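Local coordinates for protein cellulase (Bacillus sp. BG-CS10, PDB 5E09) that probably hydrolyses internal beta-1,4-glucosidic bonds of cellulose, as a family 5 glycoside hydrolase carrying a family 46 carbohydrate-binding module, at residues I250-T261 / H299-H307; D433-E441 / F514-Y524. One frame throughout, in Å; residues are numbered along the deposited sequence.

Interaction 1: I250-T261 / H299-H307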
# COMPACT_ATOMS: atom_id res chain seq x y z
N ILE A 250 -8.58 -11.85 -6.43
CA ILE A 250 -9.60 -12.32 -7.36
C ILE A 250 -10.98 -12.39 -6.72
O ILE A 250 -11.94 -11.86 -7.27
CB ILE A 250 -9.22 -13.70 -7.94
CG1 ILE A 250 -8.08 -13.55 -8.95
CG2 ILE A 250 -10.42 -14.36 -8.60
CD1 ILE A 250 -7.66 -14.85 -9.57
N ASP A 251 -11.07 -13.04 -5.56
CA ASP A 251 -12.34 -13.16 -4.85
C ASP A 251 -12.90 -11.79 -4.46
O ASP A 251 -14.07 -11.46 -4.75
CB ASP A 251 -12.18 -14.02 -3.59
CG ASP A 251 -11.79 -15.46 -3.90
OD1 ASP A 251 -11.92 -15.88 -5.07
OD2 ASP A 251 -11.34 -16.17 -2.98
N THR A 252 -12.05 -10.98 -3.82
CA THR A 252 -12.47 -9.66 -3.36
C THR A 252 -13.12 -8.86 -4.48
O THR A 252 -14.27 -8.41 -4.37
CB THR A 252 -11.29 -8.84 -2.81
OG1 THR A 252 -10.72 -9.52 -1.68
CG2 THR A 252 -11.75 -7.46 -2.38
N PHE A 253 -12.40 -8.71 -5.59
CA PHE A 253 -12.93 -7.82 -6.60
C PHE A 253 -13.95 -8.50 -7.52
O PHE A 253 -14.71 -7.82 -8.21
CB PHE A 253 -11.77 -7.19 -7.36
CG PHE A 253 -11.02 -6.19 -6.52
CD1 PHE A 253 -11.57 -4.94 -6.26
CD2 PHE A 253 -9.81 -6.52 -5.93
CE1 PHE A 253 -10.91 -4.03 -5.46
CE2 PHE A 253 -9.14 -5.60 -5.14
CZ PHE A 253 -9.69 -4.35 -4.90
N ASN A 254 -14.01 -9.82 -7.47
CA ASN A 254 -15.13 -10.51 -8.09
C ASN A 254 -16.43 -10.12 -7.41
O ASN A 254 -17.40 -9.77 -8.08
CB ASN A 254 -14.97 -12.03 -8.04
CG ASN A 254 -14.19 -12.57 -9.22
OD1 ASN A 254 -13.96 -11.87 -10.20
ND2 ASN A 254 -13.79 -13.84 -9.13
N ARG A 255 -16.47 -10.17 -6.08
CA ARG A 255 -17.74 -9.82 -5.45
C ARG A 255 -18.00 -8.31 -5.51
O ARG A 255 -19.16 -7.89 -5.60
CB ARG A 255 -17.82 -10.34 -4.01
CG ARG A 255 -16.76 -9.87 -3.08
CD ARG A 255 -17.03 -10.38 -1.67
NE ARG A 255 -15.94 -10.00 -0.77
CZ ARG A 255 -14.86 -10.74 -0.58
NH1 ARG A 255 -14.71 -11.89 -1.22
NH2 ARG A 255 -13.91 -10.32 0.25
N VAL A 256 -16.94 -7.50 -5.51
CA VAL A 256 -17.16 -6.06 -5.72
C VAL A 256 -17.79 -5.82 -7.10
O VAL A 256 -18.71 -5.02 -7.25
CB VAL A 256 -15.85 -5.25 -5.62
CG1 VAL A 256 -16.06 -3.82 -6.11
CG2 VAL A 256 -15.34 -5.24 -4.19
N HIS A 257 -17.30 -6.54 -8.10
CA HIS A 257 -17.81 -6.40 -9.46
C HIS A 257 -19.26 -6.87 -9.58
O HIS A 257 -20.10 -6.19 -10.17
CB HIS A 257 -16.92 -7.16 -10.44
CG HIS A 257 -17.40 -7.11 -11.85
ND1 HIS A 257 -17.09 -6.08 -12.72
CD2 HIS A 257 -18.18 -7.97 -12.56
CE1 HIS A 257 -17.66 -6.31 -13.89
NE2 HIS A 257 -18.32 -7.45 -13.82
N ASN A 258 -19.55 -8.04 -9.02
CA ASN A 258 -20.90 -8.60 -9.08
C ASN A 258 -21.92 -7.71 -8.39
O ASN A 258 -23.03 -7.51 -8.90
CB ASN A 258 -20.94 -9.99 -8.46
CG ASN A 258 -20.02 -10.97 -9.15
OD1 ASN A 258 -19.70 -10.81 -10.34
ND2 ASN A 258 -19.58 -11.99 -8.42
N THR A 259 -21.55 -7.17 -7.24
CA THR A 259 -22.51 -6.38 -6.48
C THR A 259 -22.78 -5.00 -7.09
O THR A 259 -23.93 -4.58 -7.16
CB THR A 259 -22.06 -6.20 -5.02
OG1 THR A 259 -21.89 -7.49 -4.43
CG2 THR A 259 -23.09 -5.42 -4.22
N PHE A 260 -21.74 -4.32 -7.54
CA PHE A 260 -21.90 -2.94 -7.99
C PHE A 260 -21.70 -2.73 -9.50
O PHE A 260 -22.62 -2.31 -10.20
CB PHE A 260 -20.95 -2.02 -7.23
CG PHE A 260 -21.22 -1.93 -5.77
CD1 PHE A 260 -22.34 -1.26 -5.30
CD2 PHE A 260 -20.36 -2.50 -4.85
CE1 PHE A 260 -22.60 -1.16 -3.95
CE2 PHE A 260 -20.61 -2.40 -3.49
CZ PHE A 260 -21.73 -1.74 -3.04
N THR A 261 -20.49 -2.99 -9.98
CA THR A 261 -20.14 -2.73 -11.37
C THR A 261 -21.05 -3.46 -12.36
O THR A 261 -21.42 -2.91 -13.40
CB THR A 261 -18.66 -3.10 -11.65
OG1 THR A 261 -17.80 -2.26 -10.87
CG2 THR A 261 -18.32 -2.93 -13.12
N HIS A 299 -6.23 -7.03 -12.57
CA HIS A 299 -7.59 -7.50 -12.28
C HIS A 299 -8.58 -6.36 -12.02
O HIS A 299 -9.78 -6.47 -12.34
CB HIS A 299 -7.55 -8.50 -11.12
CG HIS A 299 -7.06 -9.85 -11.54
ND1 HIS A 299 -7.85 -10.74 -12.25
CD2 HIS A 299 -5.86 -10.46 -11.38
CE1 HIS A 299 -7.16 -11.84 -12.49
NE2 HIS A 299 -5.95 -11.69 -11.98
N LEU A 300 -8.08 -5.24 -11.49
CA LEU A 300 -8.90 -4.04 -11.35
C LEU A 300 -9.35 -3.54 -12.72
O LEU A 300 -10.51 -3.17 -12.91
CB LEU A 300 -8.15 -2.92 -10.62
CG LEU A 300 -7.76 -3.16 -9.16
CD1 LEU A 300 -7.02 -1.96 -8.60
CD2 LEU A 300 -8.97 -3.52 -8.32
N ASN A 301 -8.41 -3.53 -13.66
CA ASN A 301 -8.72 -3.13 -15.03
C ASN A 301 -9.73 -4.06 -15.68
O ASN A 301 -10.69 -3.59 -16.29
CB ASN A 301 -7.45 -3.06 -15.88
CG ASN A 301 -6.57 -1.89 -15.49
OD1 ASN A 301 -7.03 -0.91 -14.93
ND2 ASN A 301 -5.28 -1.99 -15.81
N GLU A 302 -9.53 -5.36 -15.53
CA GLU A 302 -10.50 -6.33 -16.05
C GLU A 302 -11.89 -6.12 -15.45
O GLU A 302 -12.90 -6.48 -16.06
CB GLU A 302 -10.03 -7.77 -15.79
CG GLU A 302 -9.23 -8.40 -16.93
CD GLU A 302 -8.93 -9.87 -16.70
OE1 GLU A 302 -9.32 -10.41 -15.64
OE2 GLU A 302 -8.31 -10.50 -17.59
N ARG A 303 -11.95 -5.54 -14.25
CA ARG A 303 -13.25 -5.32 -13.62
C ARG A 303 -13.70 -3.86 -13.56
O ARG A 303 -14.59 -3.52 -12.78
CB ARG A 303 -13.25 -5.92 -12.21
CG ARG A 303 -13.26 -7.44 -12.20
CD ARG A 303 -12.66 -7.98 -10.92
NE ARG A 303 -12.48 -9.43 -10.98
CZ ARG A 303 -11.44 -10.03 -11.56
NH1 ARG A 303 -10.49 -9.31 -12.14
NH2 ARG A 303 -11.36 -11.35 -11.56
N ASP A 304 -13.10 -3.00 -14.38
CA ASP A 304 -13.45 -1.58 -14.46
C ASP A 304 -13.47 -0.86 -13.11
O ASP A 304 -14.31 0.02 -12.88
CB ASP A 304 -14.81 -1.40 -15.13
CG ASP A 304 -14.83 -1.90 -16.56
OD1 ASP A 304 -13.76 -1.88 -17.22
OD2 ASP A 304 -15.91 -2.31 -17.03
N VAL A 305 -12.55 -1.22 -12.23
CA VAL A 305 -12.42 -0.51 -10.96
C VAL A 305 -11.41 0.62 -11.08
O VAL A 305 -10.23 0.38 -11.30
CB VAL A 305 -11.98 -1.45 -9.82
CG1 VAL A 305 -11.82 -0.66 -8.52
CG2 VAL A 305 -12.98 -2.58 -9.64
N THR A 306 -11.89 1.85 -10.95
CA THR A 306 -11.00 3.00 -10.90
C THR A 306 -10.26 2.97 -9.57
O THR A 306 -10.88 2.83 -8.52
CB THR A 306 -11.76 4.32 -11.07
OG1 THR A 306 -12.12 4.49 -12.45
CG2 THR A 306 -10.92 5.50 -10.63
N HIS A 307 -8.93 3.07 -9.60
CA HIS A 307 -8.13 2.93 -8.39
C HIS A 307 -7.32 4.18 -8.07
O HIS A 307 -6.97 4.96 -8.96
CB HIS A 307 -7.20 1.73 -8.51
CG HIS A 307 -6.33 1.76 -9.72
ND1 HIS A 307 -5.27 2.63 -9.85
CD2 HIS A 307 -6.38 1.05 -10.87
CE1 HIS A 307 -4.69 2.44 -11.02
NE2 HIS A 307 -5.35 1.49 -11.67
O HOH W 1 -17.20 0.04 -11.79
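The side-chain oxygen OD1 of Asn254 takes two hydrogen bonds from Arg303, each 3.0 Å long, one from NE and one from NH2. The guanidinium comes side-on and keeps OD1 within 3° of its own plane, but both nitrogens lie on the same face of the amide, whose plane is turned 37° away. On the far side of the guanidinium, NH1 bonds to His299 O at 2.9 Å and to ND1 in the plane of the His299 ring, so three nitrogens fix its rotation. The arginine chain, extended from CG to NE, spans the gap to Asn254 and passes CD within 3.4 Å of Phe253 O. This bridge joins two neighbouring outer helices of the (beta/alpha)8 barrel, 243-261 and 286-302, just where the second ends in a Schellman motif with Asp304 at positive phi and the chain turns into strand 306-311. Deeper in, Leu300 CD2 sits over the centre of the Phe253 ring, 3.4 Å from its centroid, a CH-pi contact; strand residue Leu269 touches both side chains. Ile250 CG1 lies over one face of the His299 ring, displaced toward its CE1-NE2 rim. Farther along the pair, a water donates to Asp304 O at 3.1 Å.

Interaction 2: D433-E441 / F514-Y524; sequences DEPTLENTE and FHFWSGEMVEY
Pro435 sets the CB-CG edge of its ring on one face of Phe516 in a CH-pi contact, CG over the centre, 3.6 Å from the centroid and 8° off the normal, and CB toward CZ. The same CG also meets Val522 CG2 at 3.8 Å, and CD rests on the CB and CG of Glu520. Two residues on, Leu437 sends CD1 between three side chains: Val522 CG1, Phe514 CD2 and, at 3.8 Å, Tyr524 CD1. With CG anti to the backbone N (chi1 -163°), the tyrosine ring reaches across to strand 436-443, and its hydroxyl donates to Glu438 O over 2.6 Å, 20° from the carbonyl plane; Thr440 CG2 meets the hydroxyl from beyond its end, 3.4 Å from OH. No backbone hydrogen bond joins the segments: within the carbohydrate-binding domain, the hairpin of strands 509-516 and 521-529 faces strand 436-443 through side chains, in the manner of a beta sandwich. Within the hairpin, Phe514 and Val522 are paired by two backbone hydrogen bonds, and a type I turn from Phe516 to Gly519 closes it. There Ser518 OG accepts from Glu520 N at 3.0 Å, an ST turn. Glu520 OE1 stands 4.2 Å from Glu434 OE2, a like-charge approach probably eased by Arg351, which forms a salt bridge with Glu520 OE2. Strand 447-452 flanks the other end, Ala451 touching Leu437 and Ile449 touching Tyr524.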
# COMPACT_ATOMS: atom_id res chain seq x y z
N ASP A 433 27.95 -14.52 -0.36
CA ASP A 433 28.56 -15.55 0.45
C ASP A 433 27.55 -15.92 1.53
O ASP A 433 26.54 -15.22 1.72
CB ASP A 433 29.87 -15.06 1.06
CG ASP A 433 30.96 -16.10 1.00
OD1 ASP A 433 30.68 -17.28 1.34
OD2 ASP A 433 32.09 -15.74 0.61
N GLU A 434 27.80 -17.02 2.23
CA GLU A 434 26.93 -17.41 3.33
C GLU A 434 26.95 -16.35 4.43
O GLU A 434 28.02 -16.05 4.98
CB GLU A 434 27.35 -18.76 3.88
CG GLU A 434 26.56 -19.20 5.10
CD GLU A 434 27.30 -20.24 5.92
OE1 GLU A 434 28.48 -20.00 6.28
OE2 GLU A 434 26.71 -21.31 6.19
N PRO A 435 25.78 -15.78 4.76
CA PRO A 435 25.69 -14.73 5.79
C PRO A 435 26.12 -15.24 7.17
O PRO A 435 25.95 -16.42 7.49
CB PRO A 435 24.21 -14.33 5.77
CG PRO A 435 23.49 -15.48 5.16
CD PRO A 435 24.45 -16.12 4.19
N THR A 436 26.66 -14.34 7.98
CA THR A 436 27.27 -14.69 9.26
C THR A 436 26.83 -13.75 10.38
O THR A 436 26.77 -12.54 10.19
CB THR A 436 28.82 -14.67 9.15
OG1 THR A 436 29.24 -15.63 8.17
CG2 THR A 436 29.49 -14.99 10.48
N LEU A 437 26.53 -14.32 11.54
CA LEU A 437 26.18 -13.52 12.71
C LEU A 437 27.21 -13.68 13.82
O LEU A 437 27.98 -14.64 13.82
CB LEU A 437 24.80 -13.92 13.23
CG LEU A 437 23.69 -13.86 12.18
CD1 LEU A 437 22.42 -14.47 12.73
CD2 LEU A 437 23.47 -12.42 11.73
N GLU A 438 27.22 -12.75 14.76
CA GLU A 438 28.19 -12.77 15.85
C GLU A 438 27.53 -12.79 17.23
O GLU A 438 26.37 -12.41 17.40
CB GLU A 438 29.11 -11.56 15.76
CG GLU A 438 29.94 -11.52 14.49
CD GLU A 438 30.86 -10.32 14.43
OE1 GLU A 438 30.89 -9.55 15.41
OE2 GLU A 438 31.54 -10.14 13.40
N ASN A 439 28.29 -13.25 18.23
CA ASN A 439 27.86 -13.16 19.62
C ASN A 439 27.67 -11.70 20.03
O ASN A 439 28.34 -10.81 19.51
CB ASN A 439 28.88 -13.81 20.55
CG ASN A 439 29.10 -15.27 20.23
OD1 ASN A 439 28.23 -15.93 19.68
ND2 ASN A 439 30.28 -15.77 20.56
N THR A 440 26.74 -11.47 20.95
CA THR A 440 26.55 -10.11 21.44
C THR A 440 25.89 -10.14 22.81
O THR A 440 25.38 -11.17 23.24
CB THR A 440 25.70 -9.26 20.46
OG1 THR A 440 25.65 -7.90 20.91
CG2 THR A 440 24.29 -9.81 20.38
N GLU A 441 25.94 -9.00 23.49
CA GLU A 441 25.34 -8.83 24.80
C GLU A 441 24.58 -7.53 24.77
O GLU A 441 25.03 -6.58 24.14
CB GLU A 441 26.41 -8.80 25.90
CG GLU A 441 27.15 -10.12 26.11
CD GLU A 441 28.25 -10.01 27.16
OE1 GLU A 441 28.56 -8.87 27.59
OE2 GLU A 441 28.79 -11.07 27.57
N PHE A 514 16.94 -17.12 10.81
CA PHE A 514 16.81 -16.11 9.76
C PHE A 514 16.77 -16.75 8.37
O PHE A 514 17.67 -17.51 7.99
CB PHE A 514 17.95 -15.10 9.86
CG PHE A 514 17.90 -14.26 11.10
CD1 PHE A 514 17.15 -13.09 11.13
CD2 PHE A 514 18.59 -14.64 12.24
CE1 PHE A 514 17.10 -12.31 12.28
CE2 PHE A 514 18.55 -13.87 13.40
CZ PHE A 514 17.80 -12.70 13.41
N HIS A 515 15.70 -16.44 7.64
CA HIS A 515 15.53 -16.86 6.25
C HIS A 515 15.95 -15.74 5.30
O HIS A 515 15.38 -14.62 5.34
CB HIS A 515 14.07 -17.25 5.96
CG HIS A 515 13.57 -18.40 6.78
ND1 HIS A 515 13.12 -19.58 6.22
CD2 HIS A 515 13.41 -18.54 8.12
CE1 HIS A 515 12.72 -20.40 7.17
NE2 HIS A 515 12.89 -19.79 8.34
N PHE A 516 16.93 -16.05 4.46
CA PHE A 516 17.46 -15.13 3.45
C PHE A 516 16.91 -15.46 2.06
O PHE A 516 16.49 -16.58 1.81
CB PHE A 516 18.99 -15.20 3.42
CG PHE A 516 19.64 -14.65 4.65
CD1 PHE A 516 19.73 -15.42 5.80
CD2 PHE A 516 20.16 -13.37 4.66
CE1 PHE A 516 20.33 -14.92 6.94
CE2 PHE A 516 20.76 -12.86 5.80
CZ PHE A 516 20.84 -13.64 6.94
N TRP A 517 16.94 -14.48 1.16
CA TRP A 517 16.38 -14.65 -0.18
C TRP A 517 17.24 -15.53 -1.10
O TRP A 517 16.77 -15.99 -2.14
CB TRP A 517 16.14 -13.29 -0.82
CG TRP A 517 14.86 -12.70 -0.34
CD1 TRP A 517 14.71 -11.63 0.51
CD2 TRP A 517 13.55 -13.16 -0.63
NE1 TRP A 517 13.38 -11.40 0.75
CE2 TRP A 517 12.63 -12.34 0.04
CE3 TRP A 517 13.04 -14.20 -1.43
CZ2 TRP A 517 11.26 -12.50 -0.03
CZ3 TRP A 517 11.67 -14.37 -1.51
CH2 TRP A 517 10.80 -13.53 -0.82
N SER A 518 18.49 -15.76 -0.72
CA SER A 518 19.33 -16.71 -1.43
C SER A 518 18.85 -18.14 -1.21
O SER A 518 19.11 -19.03 -2.02
CB SER A 518 20.77 -16.60 -0.95
OG SER A 518 20.88 -17.14 0.35
N GLY A 519 18.13 -18.35 -0.11
CA GLY A 519 17.75 -19.69 0.31
C GLY A 519 18.48 -20.08 1.58
O GLY A 519 18.12 -21.05 2.23
N GLU A 520 19.52 -19.33 1.93
CA GLU A 520 20.28 -19.60 3.15
C GLU A 520 19.43 -19.42 4.40
O GLU A 520 18.54 -18.57 4.45
CB GLU A 520 21.52 -18.71 3.24
CG GLU A 520 22.65 -19.12 2.32
CD GLU A 520 23.25 -20.46 2.70
OE1 GLU A 520 23.28 -20.79 3.91
OE2 GLU A 520 23.70 -21.19 1.79
N MSE A 521 19.71 -20.22 5.41
CA MSE A 521 19.08 -20.05 6.70
C MSE A 521 20.15 -20.02 7.77
O MSE A 521 21.04 -20.87 7.79
CB MSE A 521 18.08 -21.17 6.98
CG MSE A 521 17.01 -21.30 5.92
SE MSE A 521 15.66 -22.58 6.47
CE MSE A 521 14.78 -22.85 4.75
N VAL A 522 20.09 -19.04 8.66
CA VAL A 522 21.10 -18.94 9.71
C VAL A 522 20.46 -19.04 11.09
O VAL A 522 19.48 -18.35 11.38
CB VAL A 522 21.91 -17.63 9.58
CG1 VAL A 522 23.05 -17.61 10.59
CG2 VAL A 522 22.44 -17.48 8.17
N GLU A 523 21.00 -19.92 11.92
CA GLU A 523 20.48 -20.14 13.26
C GLU A 523 21.19 -19.24 14.25
O GLU A 523 22.37 -18.92 14.08
CB GLU A 523 20.64 -21.61 13.67
CG GLU A 523 19.91 -22.59 12.77
CD GLU A 523 18.42 -22.65 13.05
OE1 GLU A 523 18.01 -22.34 14.19
OE2 GLU A 523 17.65 -23.02 12.13
N TYR A 524 20.46 -18.81 15.28
CA TYR A 524 21.00 -17.93 16.30
C TYR A 524 20.26 -18.15 17.61
O TYR A 524 19.08 -18.45 17.60
CB TYR A 524 20.89 -16.47 15.86
CG TYR A 524 21.77 -15.50 16.62
CD1 TYR A 524 23.11 -15.36 16.31
CD2 TYR A 524 21.24 -14.72 17.64
CE1 TYR A 524 23.91 -14.47 17.00
CE2 TYR A 524 22.03 -13.82 18.33
CZ TYR A 524 23.37 -13.70 18.01
OH TYR A 524 24.15 -12.81 18.70

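Interactions 1 and 2 follow one another along the chain and sit in different modules, on opposite sides of its centre: their own centres are 42 Å apart and their nearest atoms about 20 Å. Together they illustrate two ways of joining secondary structures. In 250-261 / 299-307, a buried apolar contact is bordered by a polar arginine bridge between helices of the catalytic barrel; in 433-441 / 514-524, apolar side chains dominate between strands and a single direct hydrogen bond crosses. The modules nevertheless approach each other near the second contact: Trp517, in its hairpin turn, touches Arg240 and Gln285 of the cellulase domain and Leu347 of the intervening X2 region.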